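Local coordinates for protein ribulose-bisphosphate carboxylase (Alicyclobacillus acidocaldarius subsp. acidocaldarius, PDB 4NAS) that belongs to the ribulose-bisphosphate carboxylase large-chain family, joining an N-terminal domain to a TIM-barrel catalytic domain, and binds calcium in the crystal, at residues R142-I148 with V354-A360; I340-V345 with A377-I382; V345-Y349 with A384-G388. All coordinates share one frame; numbering follows the deposited sequence.

Contact 1 (R142-I148 with V354-A360); sequences RPLVMSI and VDLVLNA
With chi1 at 179°, the selenomethionine Met146 sends CG straight away from its backbone N. Asn359 does the same (chi1 -172°), so the two side chains run alongside each other from neighbouring parallel strands, the first and last of the TIM barrel. A bend about the final torsion of Met146 then turns CE to within 3.3 Å of Asn359 OD1. The terminal CD1 of Ile148 reaches that same oxygen at 3.4 Å, while Asn359 ND2 bonds to Ala335 O on the next strand. The Ile148 side chain lies about 5 Å from a bound calcium ion.

Four backbone bonds zip the strands together: Leu144 N to Leu356 O, Leu358 N to Leu144 O (2.7 Å), Met146 N to Leu358 O, and Ala360 N to Met146 O. These close the barrel. Leu144, Met146 and Val357 share one face of the sheet, with Met146 CB on Val357 CG1 at 3.7 Å. Val145 and Leu358 take the other face, toward the outer helices. Just before the first of these bonds, Leu144 N to Leu356 O, the CA-H of Pro143 meets two carbonyls, with CA 3.2 Å from Val354 O and 3.3 Å from Leu356 O.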
loop_
_atom_site.group_PDB
_atom_site.type_symbol
_atom_site.label_atom_id
_atom_site.label_comp_id
_atom_site.label_asym_id
_atom_site.label_seq_id
_atom_site.Cartn_x
_atom_site.Cartn_y
_atom_site.Cartn_z
ATOM N N ARG B 142 -15.659 -30.878 -5.143
ATOM C CA ARG B 142 -16.772 -30.003 -4.797
ATOM C C ARG B 142 -16.207 -28.649 -4.382
ATOM O O ARG B 142 -15.062 -28.554 -3.941
ATOM C CB ARG B 142 -17.595 -30.600 -3.653
ATOM C CG ARG B 142 -16.817 -30.757 -2.343
ATOM C CD ARG B 142 -17.759 -31.133 -1.207
ATOM N NE ARG B 142 -17.072 -31.428 0.048
ATOM C CZ ARG B 142 -16.713 -30.506 0.936
ATOM N NH1 ARG B 142 -16.949 -29.222 0.685
ATOM N NH2 ARG B 142 -16.106 -30.865 2.065
ATOM N N PRO B 143 -16.984 -27.581 -4.577
ATOM C CA PRO B 143 -16.611 -26.322 -3.926
ATOM C C PRO B 143 -16.467 -26.508 -2.417
ATOM O O PRO B 143 -17.144 -27.349 -1.806
ATOM C CB PRO B 143 -17.801 -25.405 -4.226
ATOM C CG PRO B 143 -18.295 -25.898 -5.556
ATOM C CD PRO B 143 -18.027 -27.397 -5.596
ATOM N N LEU B 144 -15.570 -25.729 -1.831
ATOM C CA LEU B 144 -15.388 -25.715 -0.394
ATOM C C LEU B 144 -16.385 -24.743 0.210
ATOM O O LEU B 144 -16.889 -23.863 -0.487
ATOM C CB LEU B 144 -13.968 -25.264 -0.077
ATOM C CG LEU B 144 -12.887 -26.346 -0.064
ATOM C CD1 LEU B 144 -12.573 -26.900 -1.445
ATOM C CD2 LEU B 144 -11.641 -25.774 0.593
ATOM N N VAL B 145 -16.674 -24.883 1.497
ATOM C CA VAL B 145 -17.635 -23.986 2.140
ATOM C C VAL B 145 -16.940 -23.289 3.290
ATOM O O VAL B 145 -16.336 -23.948 4.143
ATOM C CB VAL B 145 -18.889 -24.741 2.685
ATOM C CG1 VAL B 145 -19.841 -23.786 3.383
ATOM C CG2 VAL B 145 -19.618 -25.488 1.560
HETATM N N MSE B 146 -17.011 -21.960 3.295
HETATM C CA MSE B 146 -16.394 -21.170 4.355
HETATM C C MSE B 146 -17.405 -20.263 5.063
HETATM O O MSE B 146 -18.215 -19.606 4.408
HETATM C CB MSE B 146 -15.235 -20.341 3.795
HETATM C CG MSE B 146 -14.530 -19.457 4.822
HETATM SE SE MSE B 146 -12.878 -18.759 4.002
HETATM C CE MSE B 146 -13.712 -17.637 2.670
ATOM N N SER B 147 -17.367 -20.260 6.398
ATOM C CA SER B 147 -18.211 -19.374 7.222
ATOM C C SER B 147 -17.354 -18.260 7.857
ATOM O O SER B 147 -16.148 -18.421 8.049
ATOM C CB SER B 147 -18.989 -20.180 8.289
ATOM O OG SER B 147 -19.941 -19.381 8.981
ATOM N N ILE B 148 -17.957 -17.103 8.119
ATOM C CA ILE B 148 -17.240 -16.005 8.754
ATOM C C ILE B 148 -17.891 -15.630 10.081
ATOM O O ILE B 148 -19.104 -15.452 10.132
ATOM C CB ILE B 148 -17.240 -14.745 7.856
ATOM C CG1 ILE B 148 -16.708 -15.082 6.458
ATOM C CG2 ILE B 148 -16.463 -13.623 8.522
ATOM C CD1 ILE B 148 -17.198 -14.165 5.351
ATOM N N VAL B 354 -15.744 -26.481 -9.907
ATOM C CA VAL B 354 -15.668 -26.999 -8.543
ATOM C C VAL B 354 -14.561 -26.346 -7.697
ATOM O O VAL B 354 -14.658 -26.346 -6.466
ATOM C CB VAL B 354 -15.508 -28.540 -8.495
ATOM C CG1 VAL B 354 -16.723 -29.238 -9.120
ATOM C CG2 VAL B 354 -14.240 -28.971 -9.186
ATOM N N ASP B 355 -13.527 -25.803 -8.352
ATOM C CA ASP B 355 -12.399 -25.150 -7.654
ATOM C C ASP B 355 -12.777 -23.754 -7.175
ATOM O O ASP B 355 -12.422 -22.732 -7.769
ATOM C CB ASP B 355 -11.148 -25.095 -8.523
ATOM C CG ASP B 355 -10.469 -26.453 -8.655
ATOM O OD1 ASP B 355 -10.845 -27.401 -7.929
ATOM O OD2 ASP B 355 -9.556 -26.563 -9.490
ATOM N N LEU B 356 -13.509 -23.731 -6.078
ATOM C CA LEU B 356 -14.203 -22.540 -5.654
ATOM C C LEU B 356 -14.353 -22.642 -4.150
ATOM O O LEU B 356 -14.520 -23.739 -3.613
ATOM C CB LEU B 356 -15.579 -22.510 -6.321
ATOM C CG LEU B 356 -16.617 -21.484 -5.869
ATOM C CD1 LEU B 356 -16.167 -20.082 -6.263
ATOM C CD2 LEU B 356 -17.988 -21.815 -6.456
ATOM N N VAL B 357 -14.261 -21.513 -3.461
ATOM C CA VAL B 357 -14.665 -21.474 -2.064
ATOM C C VAL B 357 -15.974 -20.703 -1.982
ATOM O O VAL B 357 -16.039 -19.559 -2.435
ATOM C CB VAL B 357 -13.629 -20.788 -1.181
ATOM C CG1 VAL B 357 -14.123 -20.742 0.271
ATOM C CG2 VAL B 357 -12.268 -21.512 -1.282
ATOM N N LEU B 358 -17.018 -21.339 -1.438
ATOM C CA LEU B 358 -18.265 -20.643 -1.167
ATOM C C LEU B 358 -18.040 -19.800 0.085
ATOM O O LEU B 358 -17.983 -20.305 1.204
ATOM C CB LEU B 358 -19.464 -21.610 -1.033
ATOM C CG LEU B 358 -19.802 -22.384 -2.314
ATOM C CD1 LEU B 358 -20.653 -23.619 -2.021
ATOM C CD2 LEU B 358 -20.476 -21.488 -3.354
ATOM N N ASN B 359 -17.854 -18.505 -0.148
ATOM C CA ASN B 359 -17.467 -17.550 0.874
ATOM C C ASN B 359 -18.735 -16.962 1.478
ATOM O O ASN B 359 -19.199 -15.903 1.064
ATOM C CB ASN B 359 -16.610 -16.460 0.208
ATOM C CG ASN B 359 -15.973 -15.509 1.193
ATOM O OD1 ASN B 359 -16.267 -15.543 2.378
ATOM N ND2 ASN B 359 -15.105 -14.626 0.693
ATOM N N ALA B 360 -19.316 -17.671 2.438
ATOM C CA ALA B 360 -20.585 -17.243 3.001
ATOM C C ALA B 360 -20.421 -16.439 4.297
ATOM O O ALA B 360 -19.578 -16.750 5.130
ATOM C CB ALA B 360 -21.471 -18.444 3.234
#

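Contact 2 (I340-V345 with A377-I382)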
loop_
_atom_site.group_PDB
_atom_site.type_symbol
_atom_site.label_atom_id
_atom_site.label_comp_id
_atom_site.label_asym_id
_atom_site.label_seq_id
_atom_site.Cartn_x
_atom_site.Cartn_y
_atom_site.Cartn_z
ATOM N N ILE B 340 -23.530 -14.230 -1.744
ATOM C CA ILE B 340 -23.344 -15.672 -1.801
ATOM C C ILE B 340 -24.422 -16.387 -0.969
ATOM O O ILE B 340 -24.354 -16.378 0.250
ATOM C CB ILE B 340 -21.961 -16.053 -1.250
ATOM C CG1 ILE B 340 -20.866 -15.217 -1.927
ATOM C CG2 ILE B 340 -21.711 -17.559 -1.380
ATOM C CD1 ILE B 340 -20.762 -15.391 -3.462
ATOM N N TYR B 341 -25.401 -16.995 -1.643
ATOM C CA TYR B 341 -26.453 -17.796 -1.002
ATOM C C TYR B 341 -26.672 -19.121 -1.727
ATOM O O TYR B 341 -26.300 -19.246 -2.903
ATOM C CB TYR B 341 -27.748 -17.011 -1.001
ATOM C CG TYR B 341 -27.582 -15.641 -0.420
ATOM C CD1 TYR B 341 -27.462 -15.465 0.954
ATOM C CD2 TYR B 341 -27.519 -14.522 -1.239
ATOM C CE1 TYR B 341 -27.315 -14.210 1.496
ATOM C CE2 TYR B 341 -27.360 -13.267 -0.708
ATOM C CZ TYR B 341 -27.264 -13.109 0.660
ATOM O OH TYR B 341 -27.110 -11.845 1.203
ATOM N N PRO B 342 -27.287 -20.110 -1.040
ATOM C CA PRO B 342 -27.469 -21.440 -1.640
ATOM C C PRO B 342 -28.151 -21.409 -3.004
ATOM O O PRO B 342 -27.807 -22.218 -3.861
ATOM C CB PRO B 342 -28.337 -22.169 -0.609
ATOM C CG PRO B 342 -27.893 -21.586 0.700
ATOM C CD PRO B 342 -27.721 -20.097 0.372
ATOM N N GLY B 343 -29.056 -20.457 -3.217
ATOM C CA GLY B 343 -29.732 -20.326 -4.494
ATOM C C GLY B 343 -28.778 -19.939 -5.611
ATOM O O GLY B 343 -29.052 -20.169 -6.788
ATOM N N LEU B 344 -27.646 -19.356 -5.241
ATOM C CA LEU B 344 -26.674 -18.921 -6.236
ATOM C C LEU B 344 -25.684 -20.026 -6.581
ATOM O O LEU B 344 -24.974 -19.914 -7.575
ATOM C CB LEU B 344 -25.941 -17.649 -5.782
ATOM C CG LEU B 344 -25.165 -16.858 -6.852
ATOM C CD1 LEU B 344 -26.116 -16.190 -7.861
ATOM C CD2 LEU B 344 -24.164 -15.832 -6.256
ATOM N N VAL B 345 -25.643 -21.087 -5.771
ATOM C CA VAL B 345 -24.690 -22.184 -5.983
ATOM C C VAL B 345 -24.573 -22.744 -7.414
ATOM O O VAL B 345 -23.458 -22.925 -7.906
ATOM C CB VAL B 345 -24.804 -23.315 -4.928
ATOM C CG1 VAL B 345 -24.052 -24.563 -5.378
ATOM C CG2 VAL B 345 -24.260 -22.841 -3.587
ATOM N N ALA B 377 -27.584 -25.924 4.305
ATOM C CA ALA B 377 -28.154 -25.366 3.071
ATOM C C ALA B 377 -27.204 -25.380 1.880
ATOM O O ALA B 377 -27.597 -25.729 0.767
ATOM C CB ALA B 377 -28.614 -23.942 3.309
ATOM N N PHE B 378 -25.959 -24.970 2.099
ATOM C CA PHE B 378 -25.002 -24.939 1.003
ATOM C C PHE B 378 -24.678 -26.357 0.562
ATOM O O PHE B 378 -24.637 -26.659 -0.632
ATOM C CB PHE B 378 -23.734 -24.162 1.378
ATOM C CG PHE B 378 -23.918 -22.664 1.379
ATOM C CD1 PHE B 378 -23.857 -21.941 0.189
ATOM C CD2 PHE B 378 -24.131 -21.972 2.564
ATOM C CE1 PHE B 378 -24.031 -20.560 0.179
ATOM C CE2 PHE B 378 -24.306 -20.600 2.563
ATOM C CZ PHE B 378 -24.255 -19.889 1.368
ATOM N N PHE B 379 -24.462 -27.238 1.523
ATOM C CA PHE B 379 -24.249 -28.636 1.200
ATOM C C PHE B 379 -25.450 -29.283 0.473
ATOM O O PHE B 379 -25.260 -30.121 -0.416
ATOM C CB PHE B 379 -23.788 -29.410 2.447
ATOM C CG PHE B 379 -22.347 -29.139 2.817
ATOM C CD1 PHE B 379 -21.309 -29.717 2.091
ATOM C CD2 PHE B 379 -22.026 -28.292 3.865
ATOM C CE1 PHE B 379 -19.978 -29.459 2.405
ATOM C CE2 PHE B 379 -20.683 -28.029 4.188
ATOM C CZ PHE B 379 -19.666 -28.618 3.459
ATOM N N ASP B 380 -26.670 -28.858 0.803
ATOM C CA ASP B 380 -27.872 -29.336 0.100
ATOM C C ASP B 380 -27.872 -28.942 -1.392
ATOM O O ASP B 380 -28.216 -29.744 -2.277
ATOM C CB ASP B 380 -29.150 -28.809 0.778
ATOM C CG ASP B 380 -29.403 -29.437 2.150
ATOM O OD1 ASP B 380 -28.987 -30.594 2.360
ATOM O OD2 ASP B 380 -30.033 -28.770 3.014
ATOM N N ALA B 381 -27.488 -27.702 -1.656
ATOM C CA ALA B 381 -27.370 -27.185 -3.018
ATOM C C ALA B 381 -26.229 -27.847 -3.782
ATOM O O ALA B 381 -26.344 -28.117 -4.976
ATOM C CB ALA B 381 -27.174 -25.670 -2.986
ATOM N N ILE B 382 -25.117 -28.082 -3.096
ATOM C CA ILE B 382 -24.017 -28.840 -3.681
ATOM C C ILE B 382 -24.526 -30.216 -4.104
ATOM O O ILE B 382 -24.282 -30.667 -5.227
ATOM C CB ILE B 382 -22.819 -28.944 -2.707
ATOM C CG1 ILE B 382 -22.073 -27.600 -2.669
ATOM C CG2 ILE B 382 -21.881 -30.105 -3.109
ATOM C CD1 ILE B 382 -20.839 -27.568 -1.763
#
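The Phe378 ring is held between Pro342 and the barrel wall. Over the middle of one face sits Pro342 CG, 3.9 Å from the ring centroid and only 4° off the normal, a textbook CH-pi contact. On the other side, away from the centre, Ala360 CB approaches CE2 at 3.6 Å. Two groups come in near the ring plane: Ile340 O, 3.7 Å from CZ, and Val345 CG2 beside CD1.

Phe378 belongs to helix 371-386, and its partners lie on the turn that leaves barrel strand 333-337 and enters helix 345-352 through a short 3-10 segment. With chi1 -76°, CG lies opposite the carbonyl carbon, and the ring reaches out from the helix beneath that turn. Pro342 does double duty. The same CG that covers the ring also touches Ala377 CB at 3.6 Å, and its carbonyl O rests 3.6 Å from Ala381 CB. One turn along, Ala381 CB also meets Val345 CB, at 3.9 Å. The small alanines let the proline turn come close to the helix.

No hydrogen bond crosses here. Two of the turn's carbonyls are used within it, Leu344 N bonding to Tyr341 O and Val345 N to Pro342 O (3.1 Å). Cohesion therefore rests on shape and dispersion, perhaps with a small electrostatic gain where Ile340 O faces the hydrogen-bearing rim of the ring.

Contact 3 (V345-Y349 with A384-G388); sequences VPRLY and AVEHG
Val385 presses against Tyr349, and nearly all of this contact can be told by following the valine outward from its helix. Its CB already leans on the tyrosine, 3.9 Å from CE1. From there the two branches part. CG1, set opposite the backbone N by a chi1 of 173°, is planted on the face of the ring: it stands 3.6 Å from the centroid and a mere 2° off the normal, so the methyl is roughly equidistant from the ring carbons and makes a centred CH-pi contact. CG2 turns into the groove between the two helices. Besides grazing the CD1-CE1 side of the same ring, it reaches Pro346 CG at 4.1 Å and Val345 CG1 at 4.2 Å, so that three residues at the start of helix 345-352, Val345, Pro346 and Tyr349, meet one valine.

Tyr349 has an unusual chi1 of -94°, well away from a staggered value, and this turn of the side chain lays the ring flat against CG1. Its phenol oxygen ends at a water, 2.9 Å from OH and lying in the ring plane. That water donates a longer bond to Glu386 OE2 (3.2 Å), which ties the ring's polar end to the residue following Val385. The carboxylate thus reaches the tyrosine through solvent, while the aliphatic CG of Glu386 passes near OH.

Just beyond, helix 371-386 stops in a Schellman motif: Gly388, with positive phi, brings its N to 3.1 Å from Val385 O. The contact thus joins the N-terminal part of helix 345-352 to the C-terminal turn of helix 371-386, on the outside of the barrel. Leu391 of helix 391-394 packs on Pro346 at one border, and Pro143 and Val354, flanking strands 144-146 and 357-359, pack on Tyr349 at the other.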
loop_
_atom_site.group_PDB
_atom_site.type_symbol
_atom_site.label_atom_id
_atom_site.label_comp_id
_atom_site.label_asym_id
_atom_site.label_seq_id
_atom_site.Cartn_x
_atom_site.Cartn_y
_atom_site.Cartn_z
ATOM N N VAL B 345 -25.643 -21.087 -5.771
ATOM C CA VAL B 345 -24.690 -22.184 -5.983
ATOM C C VAL B 345 -24.573 -22.744 -7.414
ATOM O O VAL B 345 -23.458 -22.925 -7.906
ATOM C CB VAL B 345 -24.804 -23.315 -4.928
ATOM C CG1 VAL B 345 -24.052 -24.563 -5.378
ATOM C CG2 VAL B 345 -24.260 -22.841 -3.587
ATOM N N PRO B 346 -25.705 -23.011 -8.088
ATOM C CA PRO B 346 -25.571 -23.517 -9.458
ATOM C C PRO B 346 -24.926 -22.510 -10.409
ATOM O O PRO B 346 -24.175 -22.904 -11.290
ATOM C CB PRO B 346 -27.024 -23.771 -9.883
ATOM C CG PRO B 346 -27.762 -23.972 -8.607
ATOM C CD PRO B 346 -27.112 -23.019 -7.643
ATOM N N ARG B 347 -25.247 -21.231 -10.252
ATOM C CA ARG B 347 -24.613 -20.194 -11.055
ATOM C C ARG B 347 -23.138 -20.160 -10.734
ATOM O O ARG B 347 -22.302 -19.993 -11.631
ATOM C CB ARG B 347 -25.249 -18.821 -10.801
ATOM C CG ARG B 347 -24.552 -17.660 -11.510
ATOM C CD ARG B 347 -24.381 -17.902 -13.025
ATOM N NE ARG B 347 -25.605 -17.628 -13.772
ATOM C CZ ARG B 347 -25.970 -16.412 -14.169
ATOM N NH1 ARG B 347 -27.101 -16.245 -14.833
ATOM N NH2 ARG B 347 -25.199 -15.359 -13.890
ATOM N N LEU B 348 -22.810 -20.316 -9.458
ATOM C CA LEU B 348 -21.403 -20.314 -9.060
ATOM C C LEU B 348 -20.629 -21.492 -9.650
ATOM O O LEU B 348 -19.464 -21.347 -10.007
ATOM C CB LEU B 348 -21.251 -20.214 -7.538
ATOM C CG LEU B 348 -21.626 -18.821 -7.010
ATOM C CD1 LEU B 348 -21.766 -18.800 -5.483
ATOM C CD2 LEU B 348 -20.608 -17.758 -7.484
ATOM N N TYR B 349 -21.277 -22.649 -9.775
ATOM C CA TYR B 349 -20.652 -23.783 -10.450
ATOM C C TYR B 349 -20.333 -23.433 -11.902
ATOM O O TYR B 349 -19.295 -23.814 -12.439
ATOM C CB TYR B 349 -21.579 -24.989 -10.434
ATOM C CG TYR B 349 -21.368 -25.969 -9.305
ATOM C CD1 TYR B 349 -21.999 -25.786 -8.076
ATOM C CD2 TYR B 349 -20.594 -27.114 -9.482
ATOM C CE1 TYR B 349 -21.842 -26.697 -7.049
ATOM C CE2 TYR B 349 -20.430 -28.035 -8.448
ATOM C CZ TYR B 349 -21.061 -27.815 -7.236
ATOM O OH TYR B 349 -20.912 -28.702 -6.194
ATOM N N ALA B 384 -27.606 -31.047 -4.828
ATOM C CA ALA B 384 -28.571 -30.937 -5.912
ATOM C C ALA B 384 -27.833 -30.842 -7.239
ATOM O O ALA B 384 -28.164 -31.547 -8.195
ATOM C CB ALA B 384 -29.493 -29.734 -5.709
ATOM N N VAL B 385 -26.833 -29.972 -7.285
ATOM C CA VAL B 385 -26.038 -29.790 -8.502
ATOM C C VAL B 385 -25.369 -31.082 -8.955
ATOM O O VAL B 385 -25.435 -31.447 -10.131
ATOM C CB VAL B 385 -24.948 -28.733 -8.321
ATOM C CG1 VAL B 385 -24.037 -28.700 -9.549
ATOM C CG2 VAL B 385 -25.565 -27.372 -8.082
ATOM N N GLU B 386 -24.723 -31.762 -8.012
ATOM C CA GLU B 386 -24.019 -33.005 -8.299
ATOM C C GLU B 386 -24.945 -34.055 -8.886
ATOM O O GLU B 386 -24.514 -34.902 -9.664
ATOM C CB GLU B 386 -23.372 -33.561 -7.035
ATOM C CG GLU B 386 -22.126 -32.814 -6.570
ATOM C CD GLU B 386 -21.490 -33.473 -5.354
ATOM O OE1 GLU B 386 -22.021 -34.513 -4.899
ATOM O OE2 GLU B 386 -20.468 -32.955 -4.851
ATOM N N HIS B 387 -26.218 -34.004 -8.508
ATOM C CA HIS B 387 -27.173 -35.009 -8.972
ATOM C C HIS B 387 -28.144 -34.494 -10.039
ATOM O O HIS B 387 -29.117 -35.172 -10.389
ATOM C CB HIS B 387 -27.899 -35.652 -7.788
ATOM C CG HIS B 387 -26.992 -36.436 -6.890
ATOM N ND1 HIS B 387 -26.254 -35.852 -5.883
ATOM C CD2 HIS B 387 -26.673 -37.751 -6.875
ATOM C CE1 HIS B 387 -25.535 -36.777 -5.272
ATOM N NE2 HIS B 387 -25.774 -37.939 -5.853
ATOM N N GLY B 388 -27.855 -33.308 -10.574
ATOM C CA GLY B 388 -28.643 -32.748 -11.658
ATOM C C GLY B 388 -30.056 -32.390 -11.240
ATOM O O GLY B 388 -30.934 -32.191 -12.078
HETATM O O HOH W 1 -19.343 -30.969 -7.029
#

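The three contacts step outward through the catalytic barrel. Contact 1 is buried and joins two strands, mainly by backbone hydrogen bonds; contacts 2 and 3 have none across them and depend on apolar side chains meeting an aromatic face. Contact 2 is still core, whereas contact 3 reaches the surface and admits a bridging water. Both use helix 371-386 and share Val345, with centres about 8 Å apart. Each also leans on contact 1: Phe379 packs on Val145 and Arg142 from the side of contact 2, and Leu348, in the 345-349 segment, packs on Leu356 and Leu358. Strand pairing thus forms the wall that the two helices cover.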